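PDB 3IQ0: putative Ribokinase II from Escherichia coli O6, which probably phosphorylates ribose or a related sugar with ATP and magnesium, as a carbohydrate kinase of the pfkB (ribokinase) family. Local coordinates for residues V6-I12 with G38-I44; I56-V60 with K117-V123; V222-I226 with Y236-N240. All blocks are in the same frame, centred on the assembly; numbering follows the deposited sequence.

Contact 1: residues V6-I12 with G38-I44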
# COMPACT_ATOMS: atom_id res chain seq x y z
N VAL B 6 29.33 4.75 -8.03
CA VAL B 6 28.29 4.42 -8.98
C VAL B 6 26.98 4.76 -8.27
O VAL B 6 26.76 4.35 -7.14
CB VAL B 6 28.29 2.92 -9.35
CG1 VAL B 6 27.06 2.60 -10.17
CG2 VAL B 6 29.54 2.57 -10.13
N PHE B 7 26.11 5.52 -8.93
CA PHE B 7 24.85 5.90 -8.32
C PHE B 7 23.67 5.48 -9.19
O PHE B 7 23.81 5.28 -10.39
CB PHE B 7 24.78 7.42 -8.13
CG PHE B 7 25.15 7.88 -6.75
CD1 PHE B 7 24.16 8.07 -5.78
CD2 PHE B 7 26.47 8.14 -6.42
CE1 PHE B 7 24.50 8.51 -4.51
CE2 PHE B 7 26.82 8.57 -5.15
CZ PHE B 7 25.83 8.76 -4.19
N THR B 8 22.52 5.33 -8.55
CA THR B 8 21.30 5.03 -9.27
C THR B 8 20.22 5.84 -8.59
O THR B 8 20.46 6.48 -7.57
CB THR B 8 20.91 3.54 -9.26
OG1 THR B 8 19.87 3.32 -10.22
CG2 THR B 8 20.41 3.11 -7.90
N ILE B 9 19.02 5.81 -9.15
CA ILE B 9 17.92 6.58 -8.61
C ILE B 9 16.63 5.85 -8.91
O ILE B 9 16.55 5.11 -9.88
CB ILE B 9 17.91 7.98 -9.28
CG1 ILE B 9 16.84 8.88 -8.66
CG2 ILE B 9 17.68 7.82 -10.77
CD1 ILE B 9 17.01 10.34 -9.07
N GLY B 10 15.61 6.05 -8.09
CA GLY B 10 14.36 5.38 -8.38
C GLY B 10 13.55 4.88 -7.21
O GLY B 10 13.65 5.39 -6.09
N GLU B 11 12.74 3.87 -7.48
CA GLU B 11 11.86 3.31 -6.48
C GLU B 11 12.48 2.24 -5.59
O GLU B 11 13.23 1.38 -6.05
CB GLU B 11 10.61 2.73 -7.16
CG GLU B 11 10.87 1.52 -8.07
CD GLU B 11 11.40 1.88 -9.45
OE1 GLU B 11 11.79 3.05 -9.66
OE2 GLU B 11 11.43 0.99 -10.33
N ILE B 12 12.14 2.31 -4.31
CA ILE B 12 12.57 1.35 -3.32
C ILE B 12 11.25 0.91 -2.68
O ILE B 12 10.47 1.75 -2.24
CB ILE B 12 13.46 1.98 -2.23
CG1 ILE B 12 14.85 2.26 -2.78
CG2 ILE B 12 13.55 1.05 -1.03
CD1 ILE B 12 15.76 2.92 -1.77
N GLY B 38 12.69 -3.41 -5.60
CA GLY B 38 12.77 -2.18 -6.38
C GLY B 38 13.96 -2.29 -7.31
O GLY B 38 15.10 -2.39 -6.86
N ALA B 39 13.69 -2.26 -8.61
CA ALA B 39 14.73 -2.37 -9.63
C ALA B 39 16.02 -1.62 -9.29
O ALA B 39 17.10 -2.21 -9.26
CB ALA B 39 14.19 -1.91 -11.00
N PRO B 40 15.93 -0.30 -9.02
CA PRO B 40 17.15 0.44 -8.69
C PRO B 40 17.88 -0.12 -7.47
O PRO B 40 19.11 -0.18 -7.44
CB PRO B 40 16.65 1.86 -8.46
CG PRO B 40 15.42 1.94 -9.33
CD PRO B 40 14.77 0.60 -9.08
N ALA B 41 17.10 -0.52 -6.46
CA ALA B 41 17.68 -1.06 -5.23
C ALA B 41 18.39 -2.39 -5.46
O ALA B 41 19.47 -2.63 -4.92
CB ALA B 41 16.59 -1.23 -4.16
N ILE B 42 17.78 -3.26 -6.26
CA ILE B 42 18.39 -4.55 -6.55
C ILE B 42 19.66 -4.33 -7.39
O ILE B 42 20.68 -4.98 -7.17
CB ILE B 42 17.41 -5.48 -7.29
CG1 ILE B 42 16.14 -5.63 -6.46
CG2 ILE B 42 18.05 -6.83 -7.52
CD1 ILE B 42 15.01 -6.32 -7.18
N PHE B 43 19.58 -3.42 -8.35
CA PHE B 43 20.73 -3.10 -9.20
C PHE B 43 21.89 -2.67 -8.32
O PHE B 43 22.99 -3.23 -8.39
CB PHE B 43 20.39 -1.94 -10.15
CG PHE B 43 21.59 -1.38 -10.89
CD1 PHE B 43 22.02 -1.96 -12.09
CD2 PHE B 43 22.28 -0.28 -10.40
CE1 PHE B 43 23.12 -1.44 -12.78
CE2 PHE B 43 23.38 0.25 -11.08
CZ PHE B 43 23.80 -0.33 -12.27
N ILE B 44 21.64 -1.67 -7.48
CA ILE B 44 22.68 -1.13 -6.61
C ILE B 44 23.17 -2.13 -5.57
O ILE B 44 24.33 -2.07 -5.16
CB ILE B 44 22.19 0.16 -5.90
CG1 ILE B 44 23.36 1.12 -5.74
CG2 ILE B 44 21.57 -0.15 -4.55
CD1 ILE B 44 23.92 1.60 -7.06
O HOH W 1 10.96 -1.94 -9.80
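The carboxylate of Glu11 is gripped by three partners that hold it against the start of helix 39-49. Glu11 OE2 accepts a hydrogen bond from a water at 3.0 Å, and the water accepts one from Ala39 N; Ser139 OG also bonds OE2, while Ser140 OG bonds OE1. The carboxylate end crosses the Pro40 ring at about a right angle, Glu11 CD 3.6 Å from Pro40 CD. Its position follows from a CG set between backbone N and carbonyl carbon (chi1 66°) and a second bend at chi2, which fold the chain back over the proline. Pro40 lies against the backbone of residues 9-11: Pro40 CG is 3.4 Å from Ile9 O and also touches Gly10 CA. Strand 5-9 is an interior strand of the parallel part of the ribokinase-like alpha/beta sheet, and helix 39-49 packs on it nearly antiparallel, the segment axes 8.0 Å apart at 164°. Neither Gly10 nor Gly38 has a side chain, and the proline ring comes close to the backbone at Gly10. Earlier in the strand, Thr8 crosses Pro40 and places Thr8 CG2 3.6 Å from Pro40 O and against Ile44 CD1, its OG1 being bonded to His135 O. Phe43 has Val6 CG1 at its ring edge, and the ring also stacks with His135. At the other end Ile12 CG1 meets Ala41 CB at 4.1 Å. The helix start lies near the nucleotide, the side chain of Ala39 being about 7 Å from the bound ATP.

Contact 2: residues I56-V60 with K117-V123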
# COMPACT_ATOMS: atom_id res chain seq x y z
N ILE B 56 22.53 5.46 -3.59
CA ILE B 56 21.23 5.48 -4.25
C ILE B 56 20.39 6.65 -3.76
O ILE B 56 20.40 6.99 -2.58
CB ILE B 56 20.46 4.14 -4.04
CG1 ILE B 56 19.14 4.17 -4.82
CG2 ILE B 56 20.23 3.88 -2.56
CD1 ILE B 56 18.42 2.83 -4.86
N ILE B 57 19.66 7.27 -4.69
CA ILE B 57 18.79 8.40 -4.36
C ILE B 57 17.37 7.88 -4.48
O ILE B 57 16.94 7.50 -5.56
CB ILE B 57 18.97 9.57 -5.36
CG1 ILE B 57 20.39 10.13 -5.26
CG2 ILE B 57 17.96 10.66 -5.07
CD1 ILE B 57 20.71 11.18 -6.30
N SER B 58 16.65 7.85 -3.36
CA SER B 58 15.28 7.35 -3.37
C SER B 58 14.48 7.92 -2.21
O SER B 58 14.99 8.74 -1.44
CB SER B 58 15.30 5.82 -3.29
OG SER B 58 14.01 5.26 -3.46
N CYS B 59 13.22 7.50 -2.08
CA CYS B 59 12.33 7.96 -1.02
C CYS B 59 11.56 6.80 -0.41
O CYS B 59 11.03 5.97 -1.14
CB CYS B 59 11.30 8.96 -1.57
SG CYS B 59 11.89 10.63 -1.82
N VAL B 60 11.51 6.74 0.91
CA VAL B 60 10.74 5.70 1.60
C VAL B 60 9.94 6.40 2.68
O VAL B 60 10.22 7.56 3.01
CB VAL B 60 11.64 4.62 2.27
CG1 VAL B 60 12.49 3.92 1.23
CG2 VAL B 60 12.50 5.25 3.35
N LYS B 117 7.13 10.16 -4.93
CA LYS B 117 7.29 11.46 -4.29
C LYS B 117 8.69 12.03 -4.54
O LYS B 117 8.97 13.18 -4.21
CB LYS B 117 7.08 11.33 -2.78
CG LYS B 117 6.14 12.37 -2.19
CD LYS B 117 4.71 11.86 -2.12
CE LYS B 117 4.06 11.74 -3.49
NZ LYS B 117 3.76 13.07 -4.07
N LEU B 118 9.56 11.22 -5.12
CA LEU B 118 10.92 11.64 -5.42
C LEU B 118 10.89 12.89 -6.30
O LEU B 118 10.39 12.86 -7.41
CB LEU B 118 11.67 10.52 -6.15
CG LEU B 118 13.16 10.70 -6.44
CD1 LEU B 118 13.92 10.84 -5.14
CD2 LEU B 118 13.68 9.50 -7.23
N SER B 119 11.43 13.99 -5.79
CA SER B 119 11.43 15.23 -6.57
C SER B 119 12.85 15.68 -6.88
O SER B 119 13.79 15.35 -6.15
CB SER B 119 10.69 16.34 -5.81
OG SER B 119 11.31 16.63 -4.57
N ALA B 120 12.99 16.44 -7.96
CA ALA B 120 14.29 16.96 -8.38
C ALA B 120 15.03 17.63 -7.24
O ALA B 120 16.25 17.76 -7.27
CB ALA B 120 14.10 17.93 -9.54
N GLN B 121 14.30 18.07 -6.22
CA GLN B 121 14.95 18.72 -5.09
C GLN B 121 15.49 17.67 -4.14
O GLN B 121 16.52 17.88 -3.50
CB GLN B 121 13.97 19.64 -4.36
CG GLN B 121 14.68 20.69 -3.52
CD GLN B 121 15.72 21.46 -4.32
OE1 GLN B 121 15.40 22.08 -5.34
NE2 GLN B 121 16.97 21.42 -3.86
N HIS B 122 14.80 16.54 -4.05
CA HIS B 122 15.23 15.46 -3.18
C HIS B 122 16.55 14.86 -3.68
O HIS B 122 17.09 13.94 -3.07
CB HIS B 122 14.15 14.38 -3.11
CG HIS B 122 13.18 14.56 -1.98
ND1 HIS B 122 11.85 14.23 -2.08
CD2 HIS B 122 13.37 15.03 -0.72
CE1 HIS B 122 11.25 14.48 -0.93
NE2 HIS B 122 12.15 14.97 -0.09
N VAL B 123 17.05 15.40 -4.78
CA VAL B 123 18.31 14.94 -5.36
C VAL B 123 19.48 15.56 -4.60
O VAL B 123 19.85 15.07 -3.54
CB VAL B 123 18.42 15.30 -6.86
CG1 VAL B 123 19.78 14.92 -7.40
CG2 VAL B 123 17.34 14.58 -7.63
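Segment 56-60, part of strand 54-61, runs past an irregular segment whose CA atoms come nearest at Cys59 with Leu118 (5.9 Å) and at Ile57 with Val123, and which folds into a type I turn from Ser119 to His122. The contact is carried mainly by side chains, with His122 O and Leu118 CA also taking part, and Ile57 and Cys59 both point toward the loop from the same side of the strand. Cys59 SG lies 3.6 Å from His122 ND1 and 4.1 Å from the centroid of the imidazole, approaching obliquely, 33° off the ring normal, as a sulfur-aromatic contact. The same Cys59 SG lies 3.9 Å from CD1 of Leu118, and Lys117 O lies in plane at the edge of the His122 ring. Leu118 carries its CG anti to the backbone N (chi1 -174°), which swings the branched end in between the two strand residues: Leu118 CD1 touches the sulfur and, at 4.0 Å, also CG2 of Ile57, the leucine and isoleucine crossing at about a right angle. Ile57 uses its other branch as well, Ile57 CD1 reaching CG1 of Val123 at 4.0 Å. Leu118 and Val123 also pack on Ala149 of helix 144-159, and His122 on strand 83-86. The loop between strands 106-109 and 131-137 thus lies over one face of the sheet, on strand 54-61 beside the border strand 83-86, an apolar layer between a beta strand and the neighbouring helix, as in the three-layer alpha/beta/alpha core of ribokinase-like kinases.

Contact 3: residues V222-I226 with Y236-N240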
# COMPACT_ATOMS: atom_id res chain seq x y z
N VAL B 222 25.08 6.35 -28.53
CA VAL B 222 25.27 5.30 -27.54
C VAL B 222 26.53 4.54 -27.91
O VAL B 222 26.70 4.11 -29.05
CB VAL B 222 24.06 4.33 -27.52
CG1 VAL B 222 24.31 3.21 -26.51
CG2 VAL B 222 22.80 5.09 -27.16
N LYS B 223 27.43 4.39 -26.95
CA LYS B 223 28.69 3.71 -27.20
C LYS B 223 28.59 2.19 -27.09
O LYS B 223 29.24 1.46 -27.83
CB LYS B 223 29.76 4.24 -26.24
CG LYS B 223 30.02 5.73 -26.40
CD LYS B 223 31.00 6.26 -25.37
CE LYS B 223 31.20 7.76 -25.52
NZ LYS B 223 29.91 8.52 -25.43
N GLU B 224 27.76 1.72 -26.15
CA GLU B 224 27.60 0.29 -25.94
C GLU B 224 26.14 -0.08 -25.73
O GLU B 224 25.40 0.59 -25.02
CB GLU B 224 28.40 -0.15 -24.72
CG GLU B 224 29.91 -0.04 -24.89
CD GLU B 224 30.66 -0.21 -23.59
OE1 GLU B 224 30.53 0.65 -22.71
OE2 GLU B 224 31.38 -1.22 -23.45
N VAL B 225 25.75 -1.17 -26.37
CA VAL B 225 24.39 -1.68 -26.26
C VAL B 225 24.52 -3.13 -25.81
O VAL B 225 25.05 -3.97 -26.54
CB VAL B 225 23.65 -1.63 -27.61
CG1 VAL B 225 22.25 -2.23 -27.47
CG2 VAL B 225 23.58 -0.20 -28.10
N ILE B 226 24.06 -3.41 -24.60
CA ILE B 226 24.11 -4.76 -24.07
C ILE B 226 22.70 -5.33 -24.06
O ILE B 226 21.84 -4.87 -23.30
CB ILE B 226 24.69 -4.81 -22.63
CG1 ILE B 226 26.16 -4.40 -22.62
CG2 ILE B 226 24.57 -6.21 -22.07
CD1 ILE B 226 26.40 -2.92 -22.74
N TYR B 236 26.58 -8.26 -26.93
CA TYR B 236 27.25 -6.97 -26.76
C TYR B 236 27.41 -6.35 -28.13
O TYR B 236 27.76 -7.04 -29.10
CB TYR B 236 28.63 -7.17 -26.13
CG TYR B 236 29.44 -5.90 -26.02
CD1 TYR B 236 29.36 -5.09 -24.89
CD2 TYR B 236 30.30 -5.51 -27.05
CE1 TYR B 236 30.11 -3.92 -24.78
CE2 TYR B 236 31.05 -4.35 -26.95
CZ TYR B 236 30.96 -3.56 -25.82
OH TYR B 236 31.71 -2.41 -25.72
N TYR B 237 27.18 -5.04 -28.22
CA TYR B 237 27.31 -4.33 -29.49
C TYR B 237 27.99 -2.98 -29.33
O TYR B 237 27.59 -2.17 -28.50
CB TYR B 237 25.93 -4.10 -30.12
CG TYR B 237 25.14 -5.35 -30.38
CD1 TYR B 237 25.44 -6.19 -31.45
CD2 TYR B 237 24.07 -5.70 -29.56
CE1 TYR B 237 24.70 -7.34 -31.70
CE2 TYR B 237 23.32 -6.85 -29.80
CZ TYR B 237 23.64 -7.66 -30.87
OH TYR B 237 22.89 -8.79 -31.10
N SER B 238 29.02 -2.74 -30.14
CA SER B 238 29.73 -1.46 -30.13
C SER B 238 30.06 -1.17 -31.59
O SER B 238 29.96 -2.05 -32.44
CB SER B 238 31.01 -1.54 -29.30
OG SER B 238 31.95 -2.42 -29.89
N ALA B 239 30.45 0.06 -31.89
CA ALA B 239 30.78 0.41 -33.26
C ALA B 239 31.94 -0.44 -33.77
O ALA B 239 32.04 -0.72 -34.97
CB ALA B 239 31.14 1.89 -33.35
N ASN B 240 32.81 -0.86 -32.86
CA ASN B 240 33.98 -1.64 -33.23
C ASN B 240 33.83 -3.15 -33.17
O ASN B 240 34.43 -3.86 -33.98
CB ASN B 240 35.15 -1.20 -32.35
CG ASN B 240 35.34 0.30 -32.35
OD1 ASN B 240 35.32 0.94 -31.30
ND2 ASN B 240 35.51 0.87 -33.54
O HOH W 2 30.53 2.18 -30.04
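The Tyr236 ring meets the carboxylate of Glu224 at its edge, OE2 lying in the ring plane, while CG1 of Ile226 approaches the ring obliquely, 4.0 Å from Tyr236 CD1. Ring and carboxylate planes are turned 81° apart. Tyr236 OH donates a bond of 2.6 Å to Glu224 OE2, which receives it on the anti lone pair, away from the other carboxylate oxygen. The glutamate chain is extended beyond CG and runs obliquely across the phenol end, so that Glu224 CG also lies 3.1 Å from Tyr236 OH. OE2 has a second partner, a salt bridge to Arg270 of helix 258-271, and this pair of ties probably favours the charged carboxylate and fixes its rotation. The phenol ring is further placed by Phe243, whose ring meets it with planes at about 20°, and by Ala276 and Leu280 of helix 276-290. On the other face of the sheet Tyr237 CB packs 4.2 Å from Val225 CB; Ile214 of helix 210-220 touches both residues. Val225 and Tyr237 form an antiparallel hydrogen-bonded pair, Val225 N to Tyr237 O at 3.0 Å and Tyr237 N to Val225 O at 2.9 Å, the latter distinctly bent, with 134° at the hydrogen. Ile226 and Tyr236 make the adjoining non-hydrogen-bonded pair. Next to Glu224, a water donates to Lys223 O and accepts from Ala239 N, linking the two segments beside the paired residues. The arrangement is an antiparallel beta hairpin, strands 224-228 and 234-237, which continues the parallel core of the large sheet toward its 242-245 border, with the side chain of Ile226 about 7 Å from the bound ATP.

All three contacts reach one nine-stranded mixed sheet, and they follow one another in series along the chain. Contacts 1 and 2 are neighbours, with centres 12 Å apart: strands 5-9 and 54-61 lie side by side, helix 39-49 leads directly into the second, and Ser58 OG bonds Gly10 O across the join. Contact 3 lies on the opposite side of the sheet's middle, its centre 23 Å from contact 1 and 31 Å from contact 2, in the hairpin near the 242-245 border. ATP lies about 7 Å from side chains in both contact 1 and contact 3, so the start of helix 39-49 and strand 224-228, far apart in sequence, both come near the nucleotide.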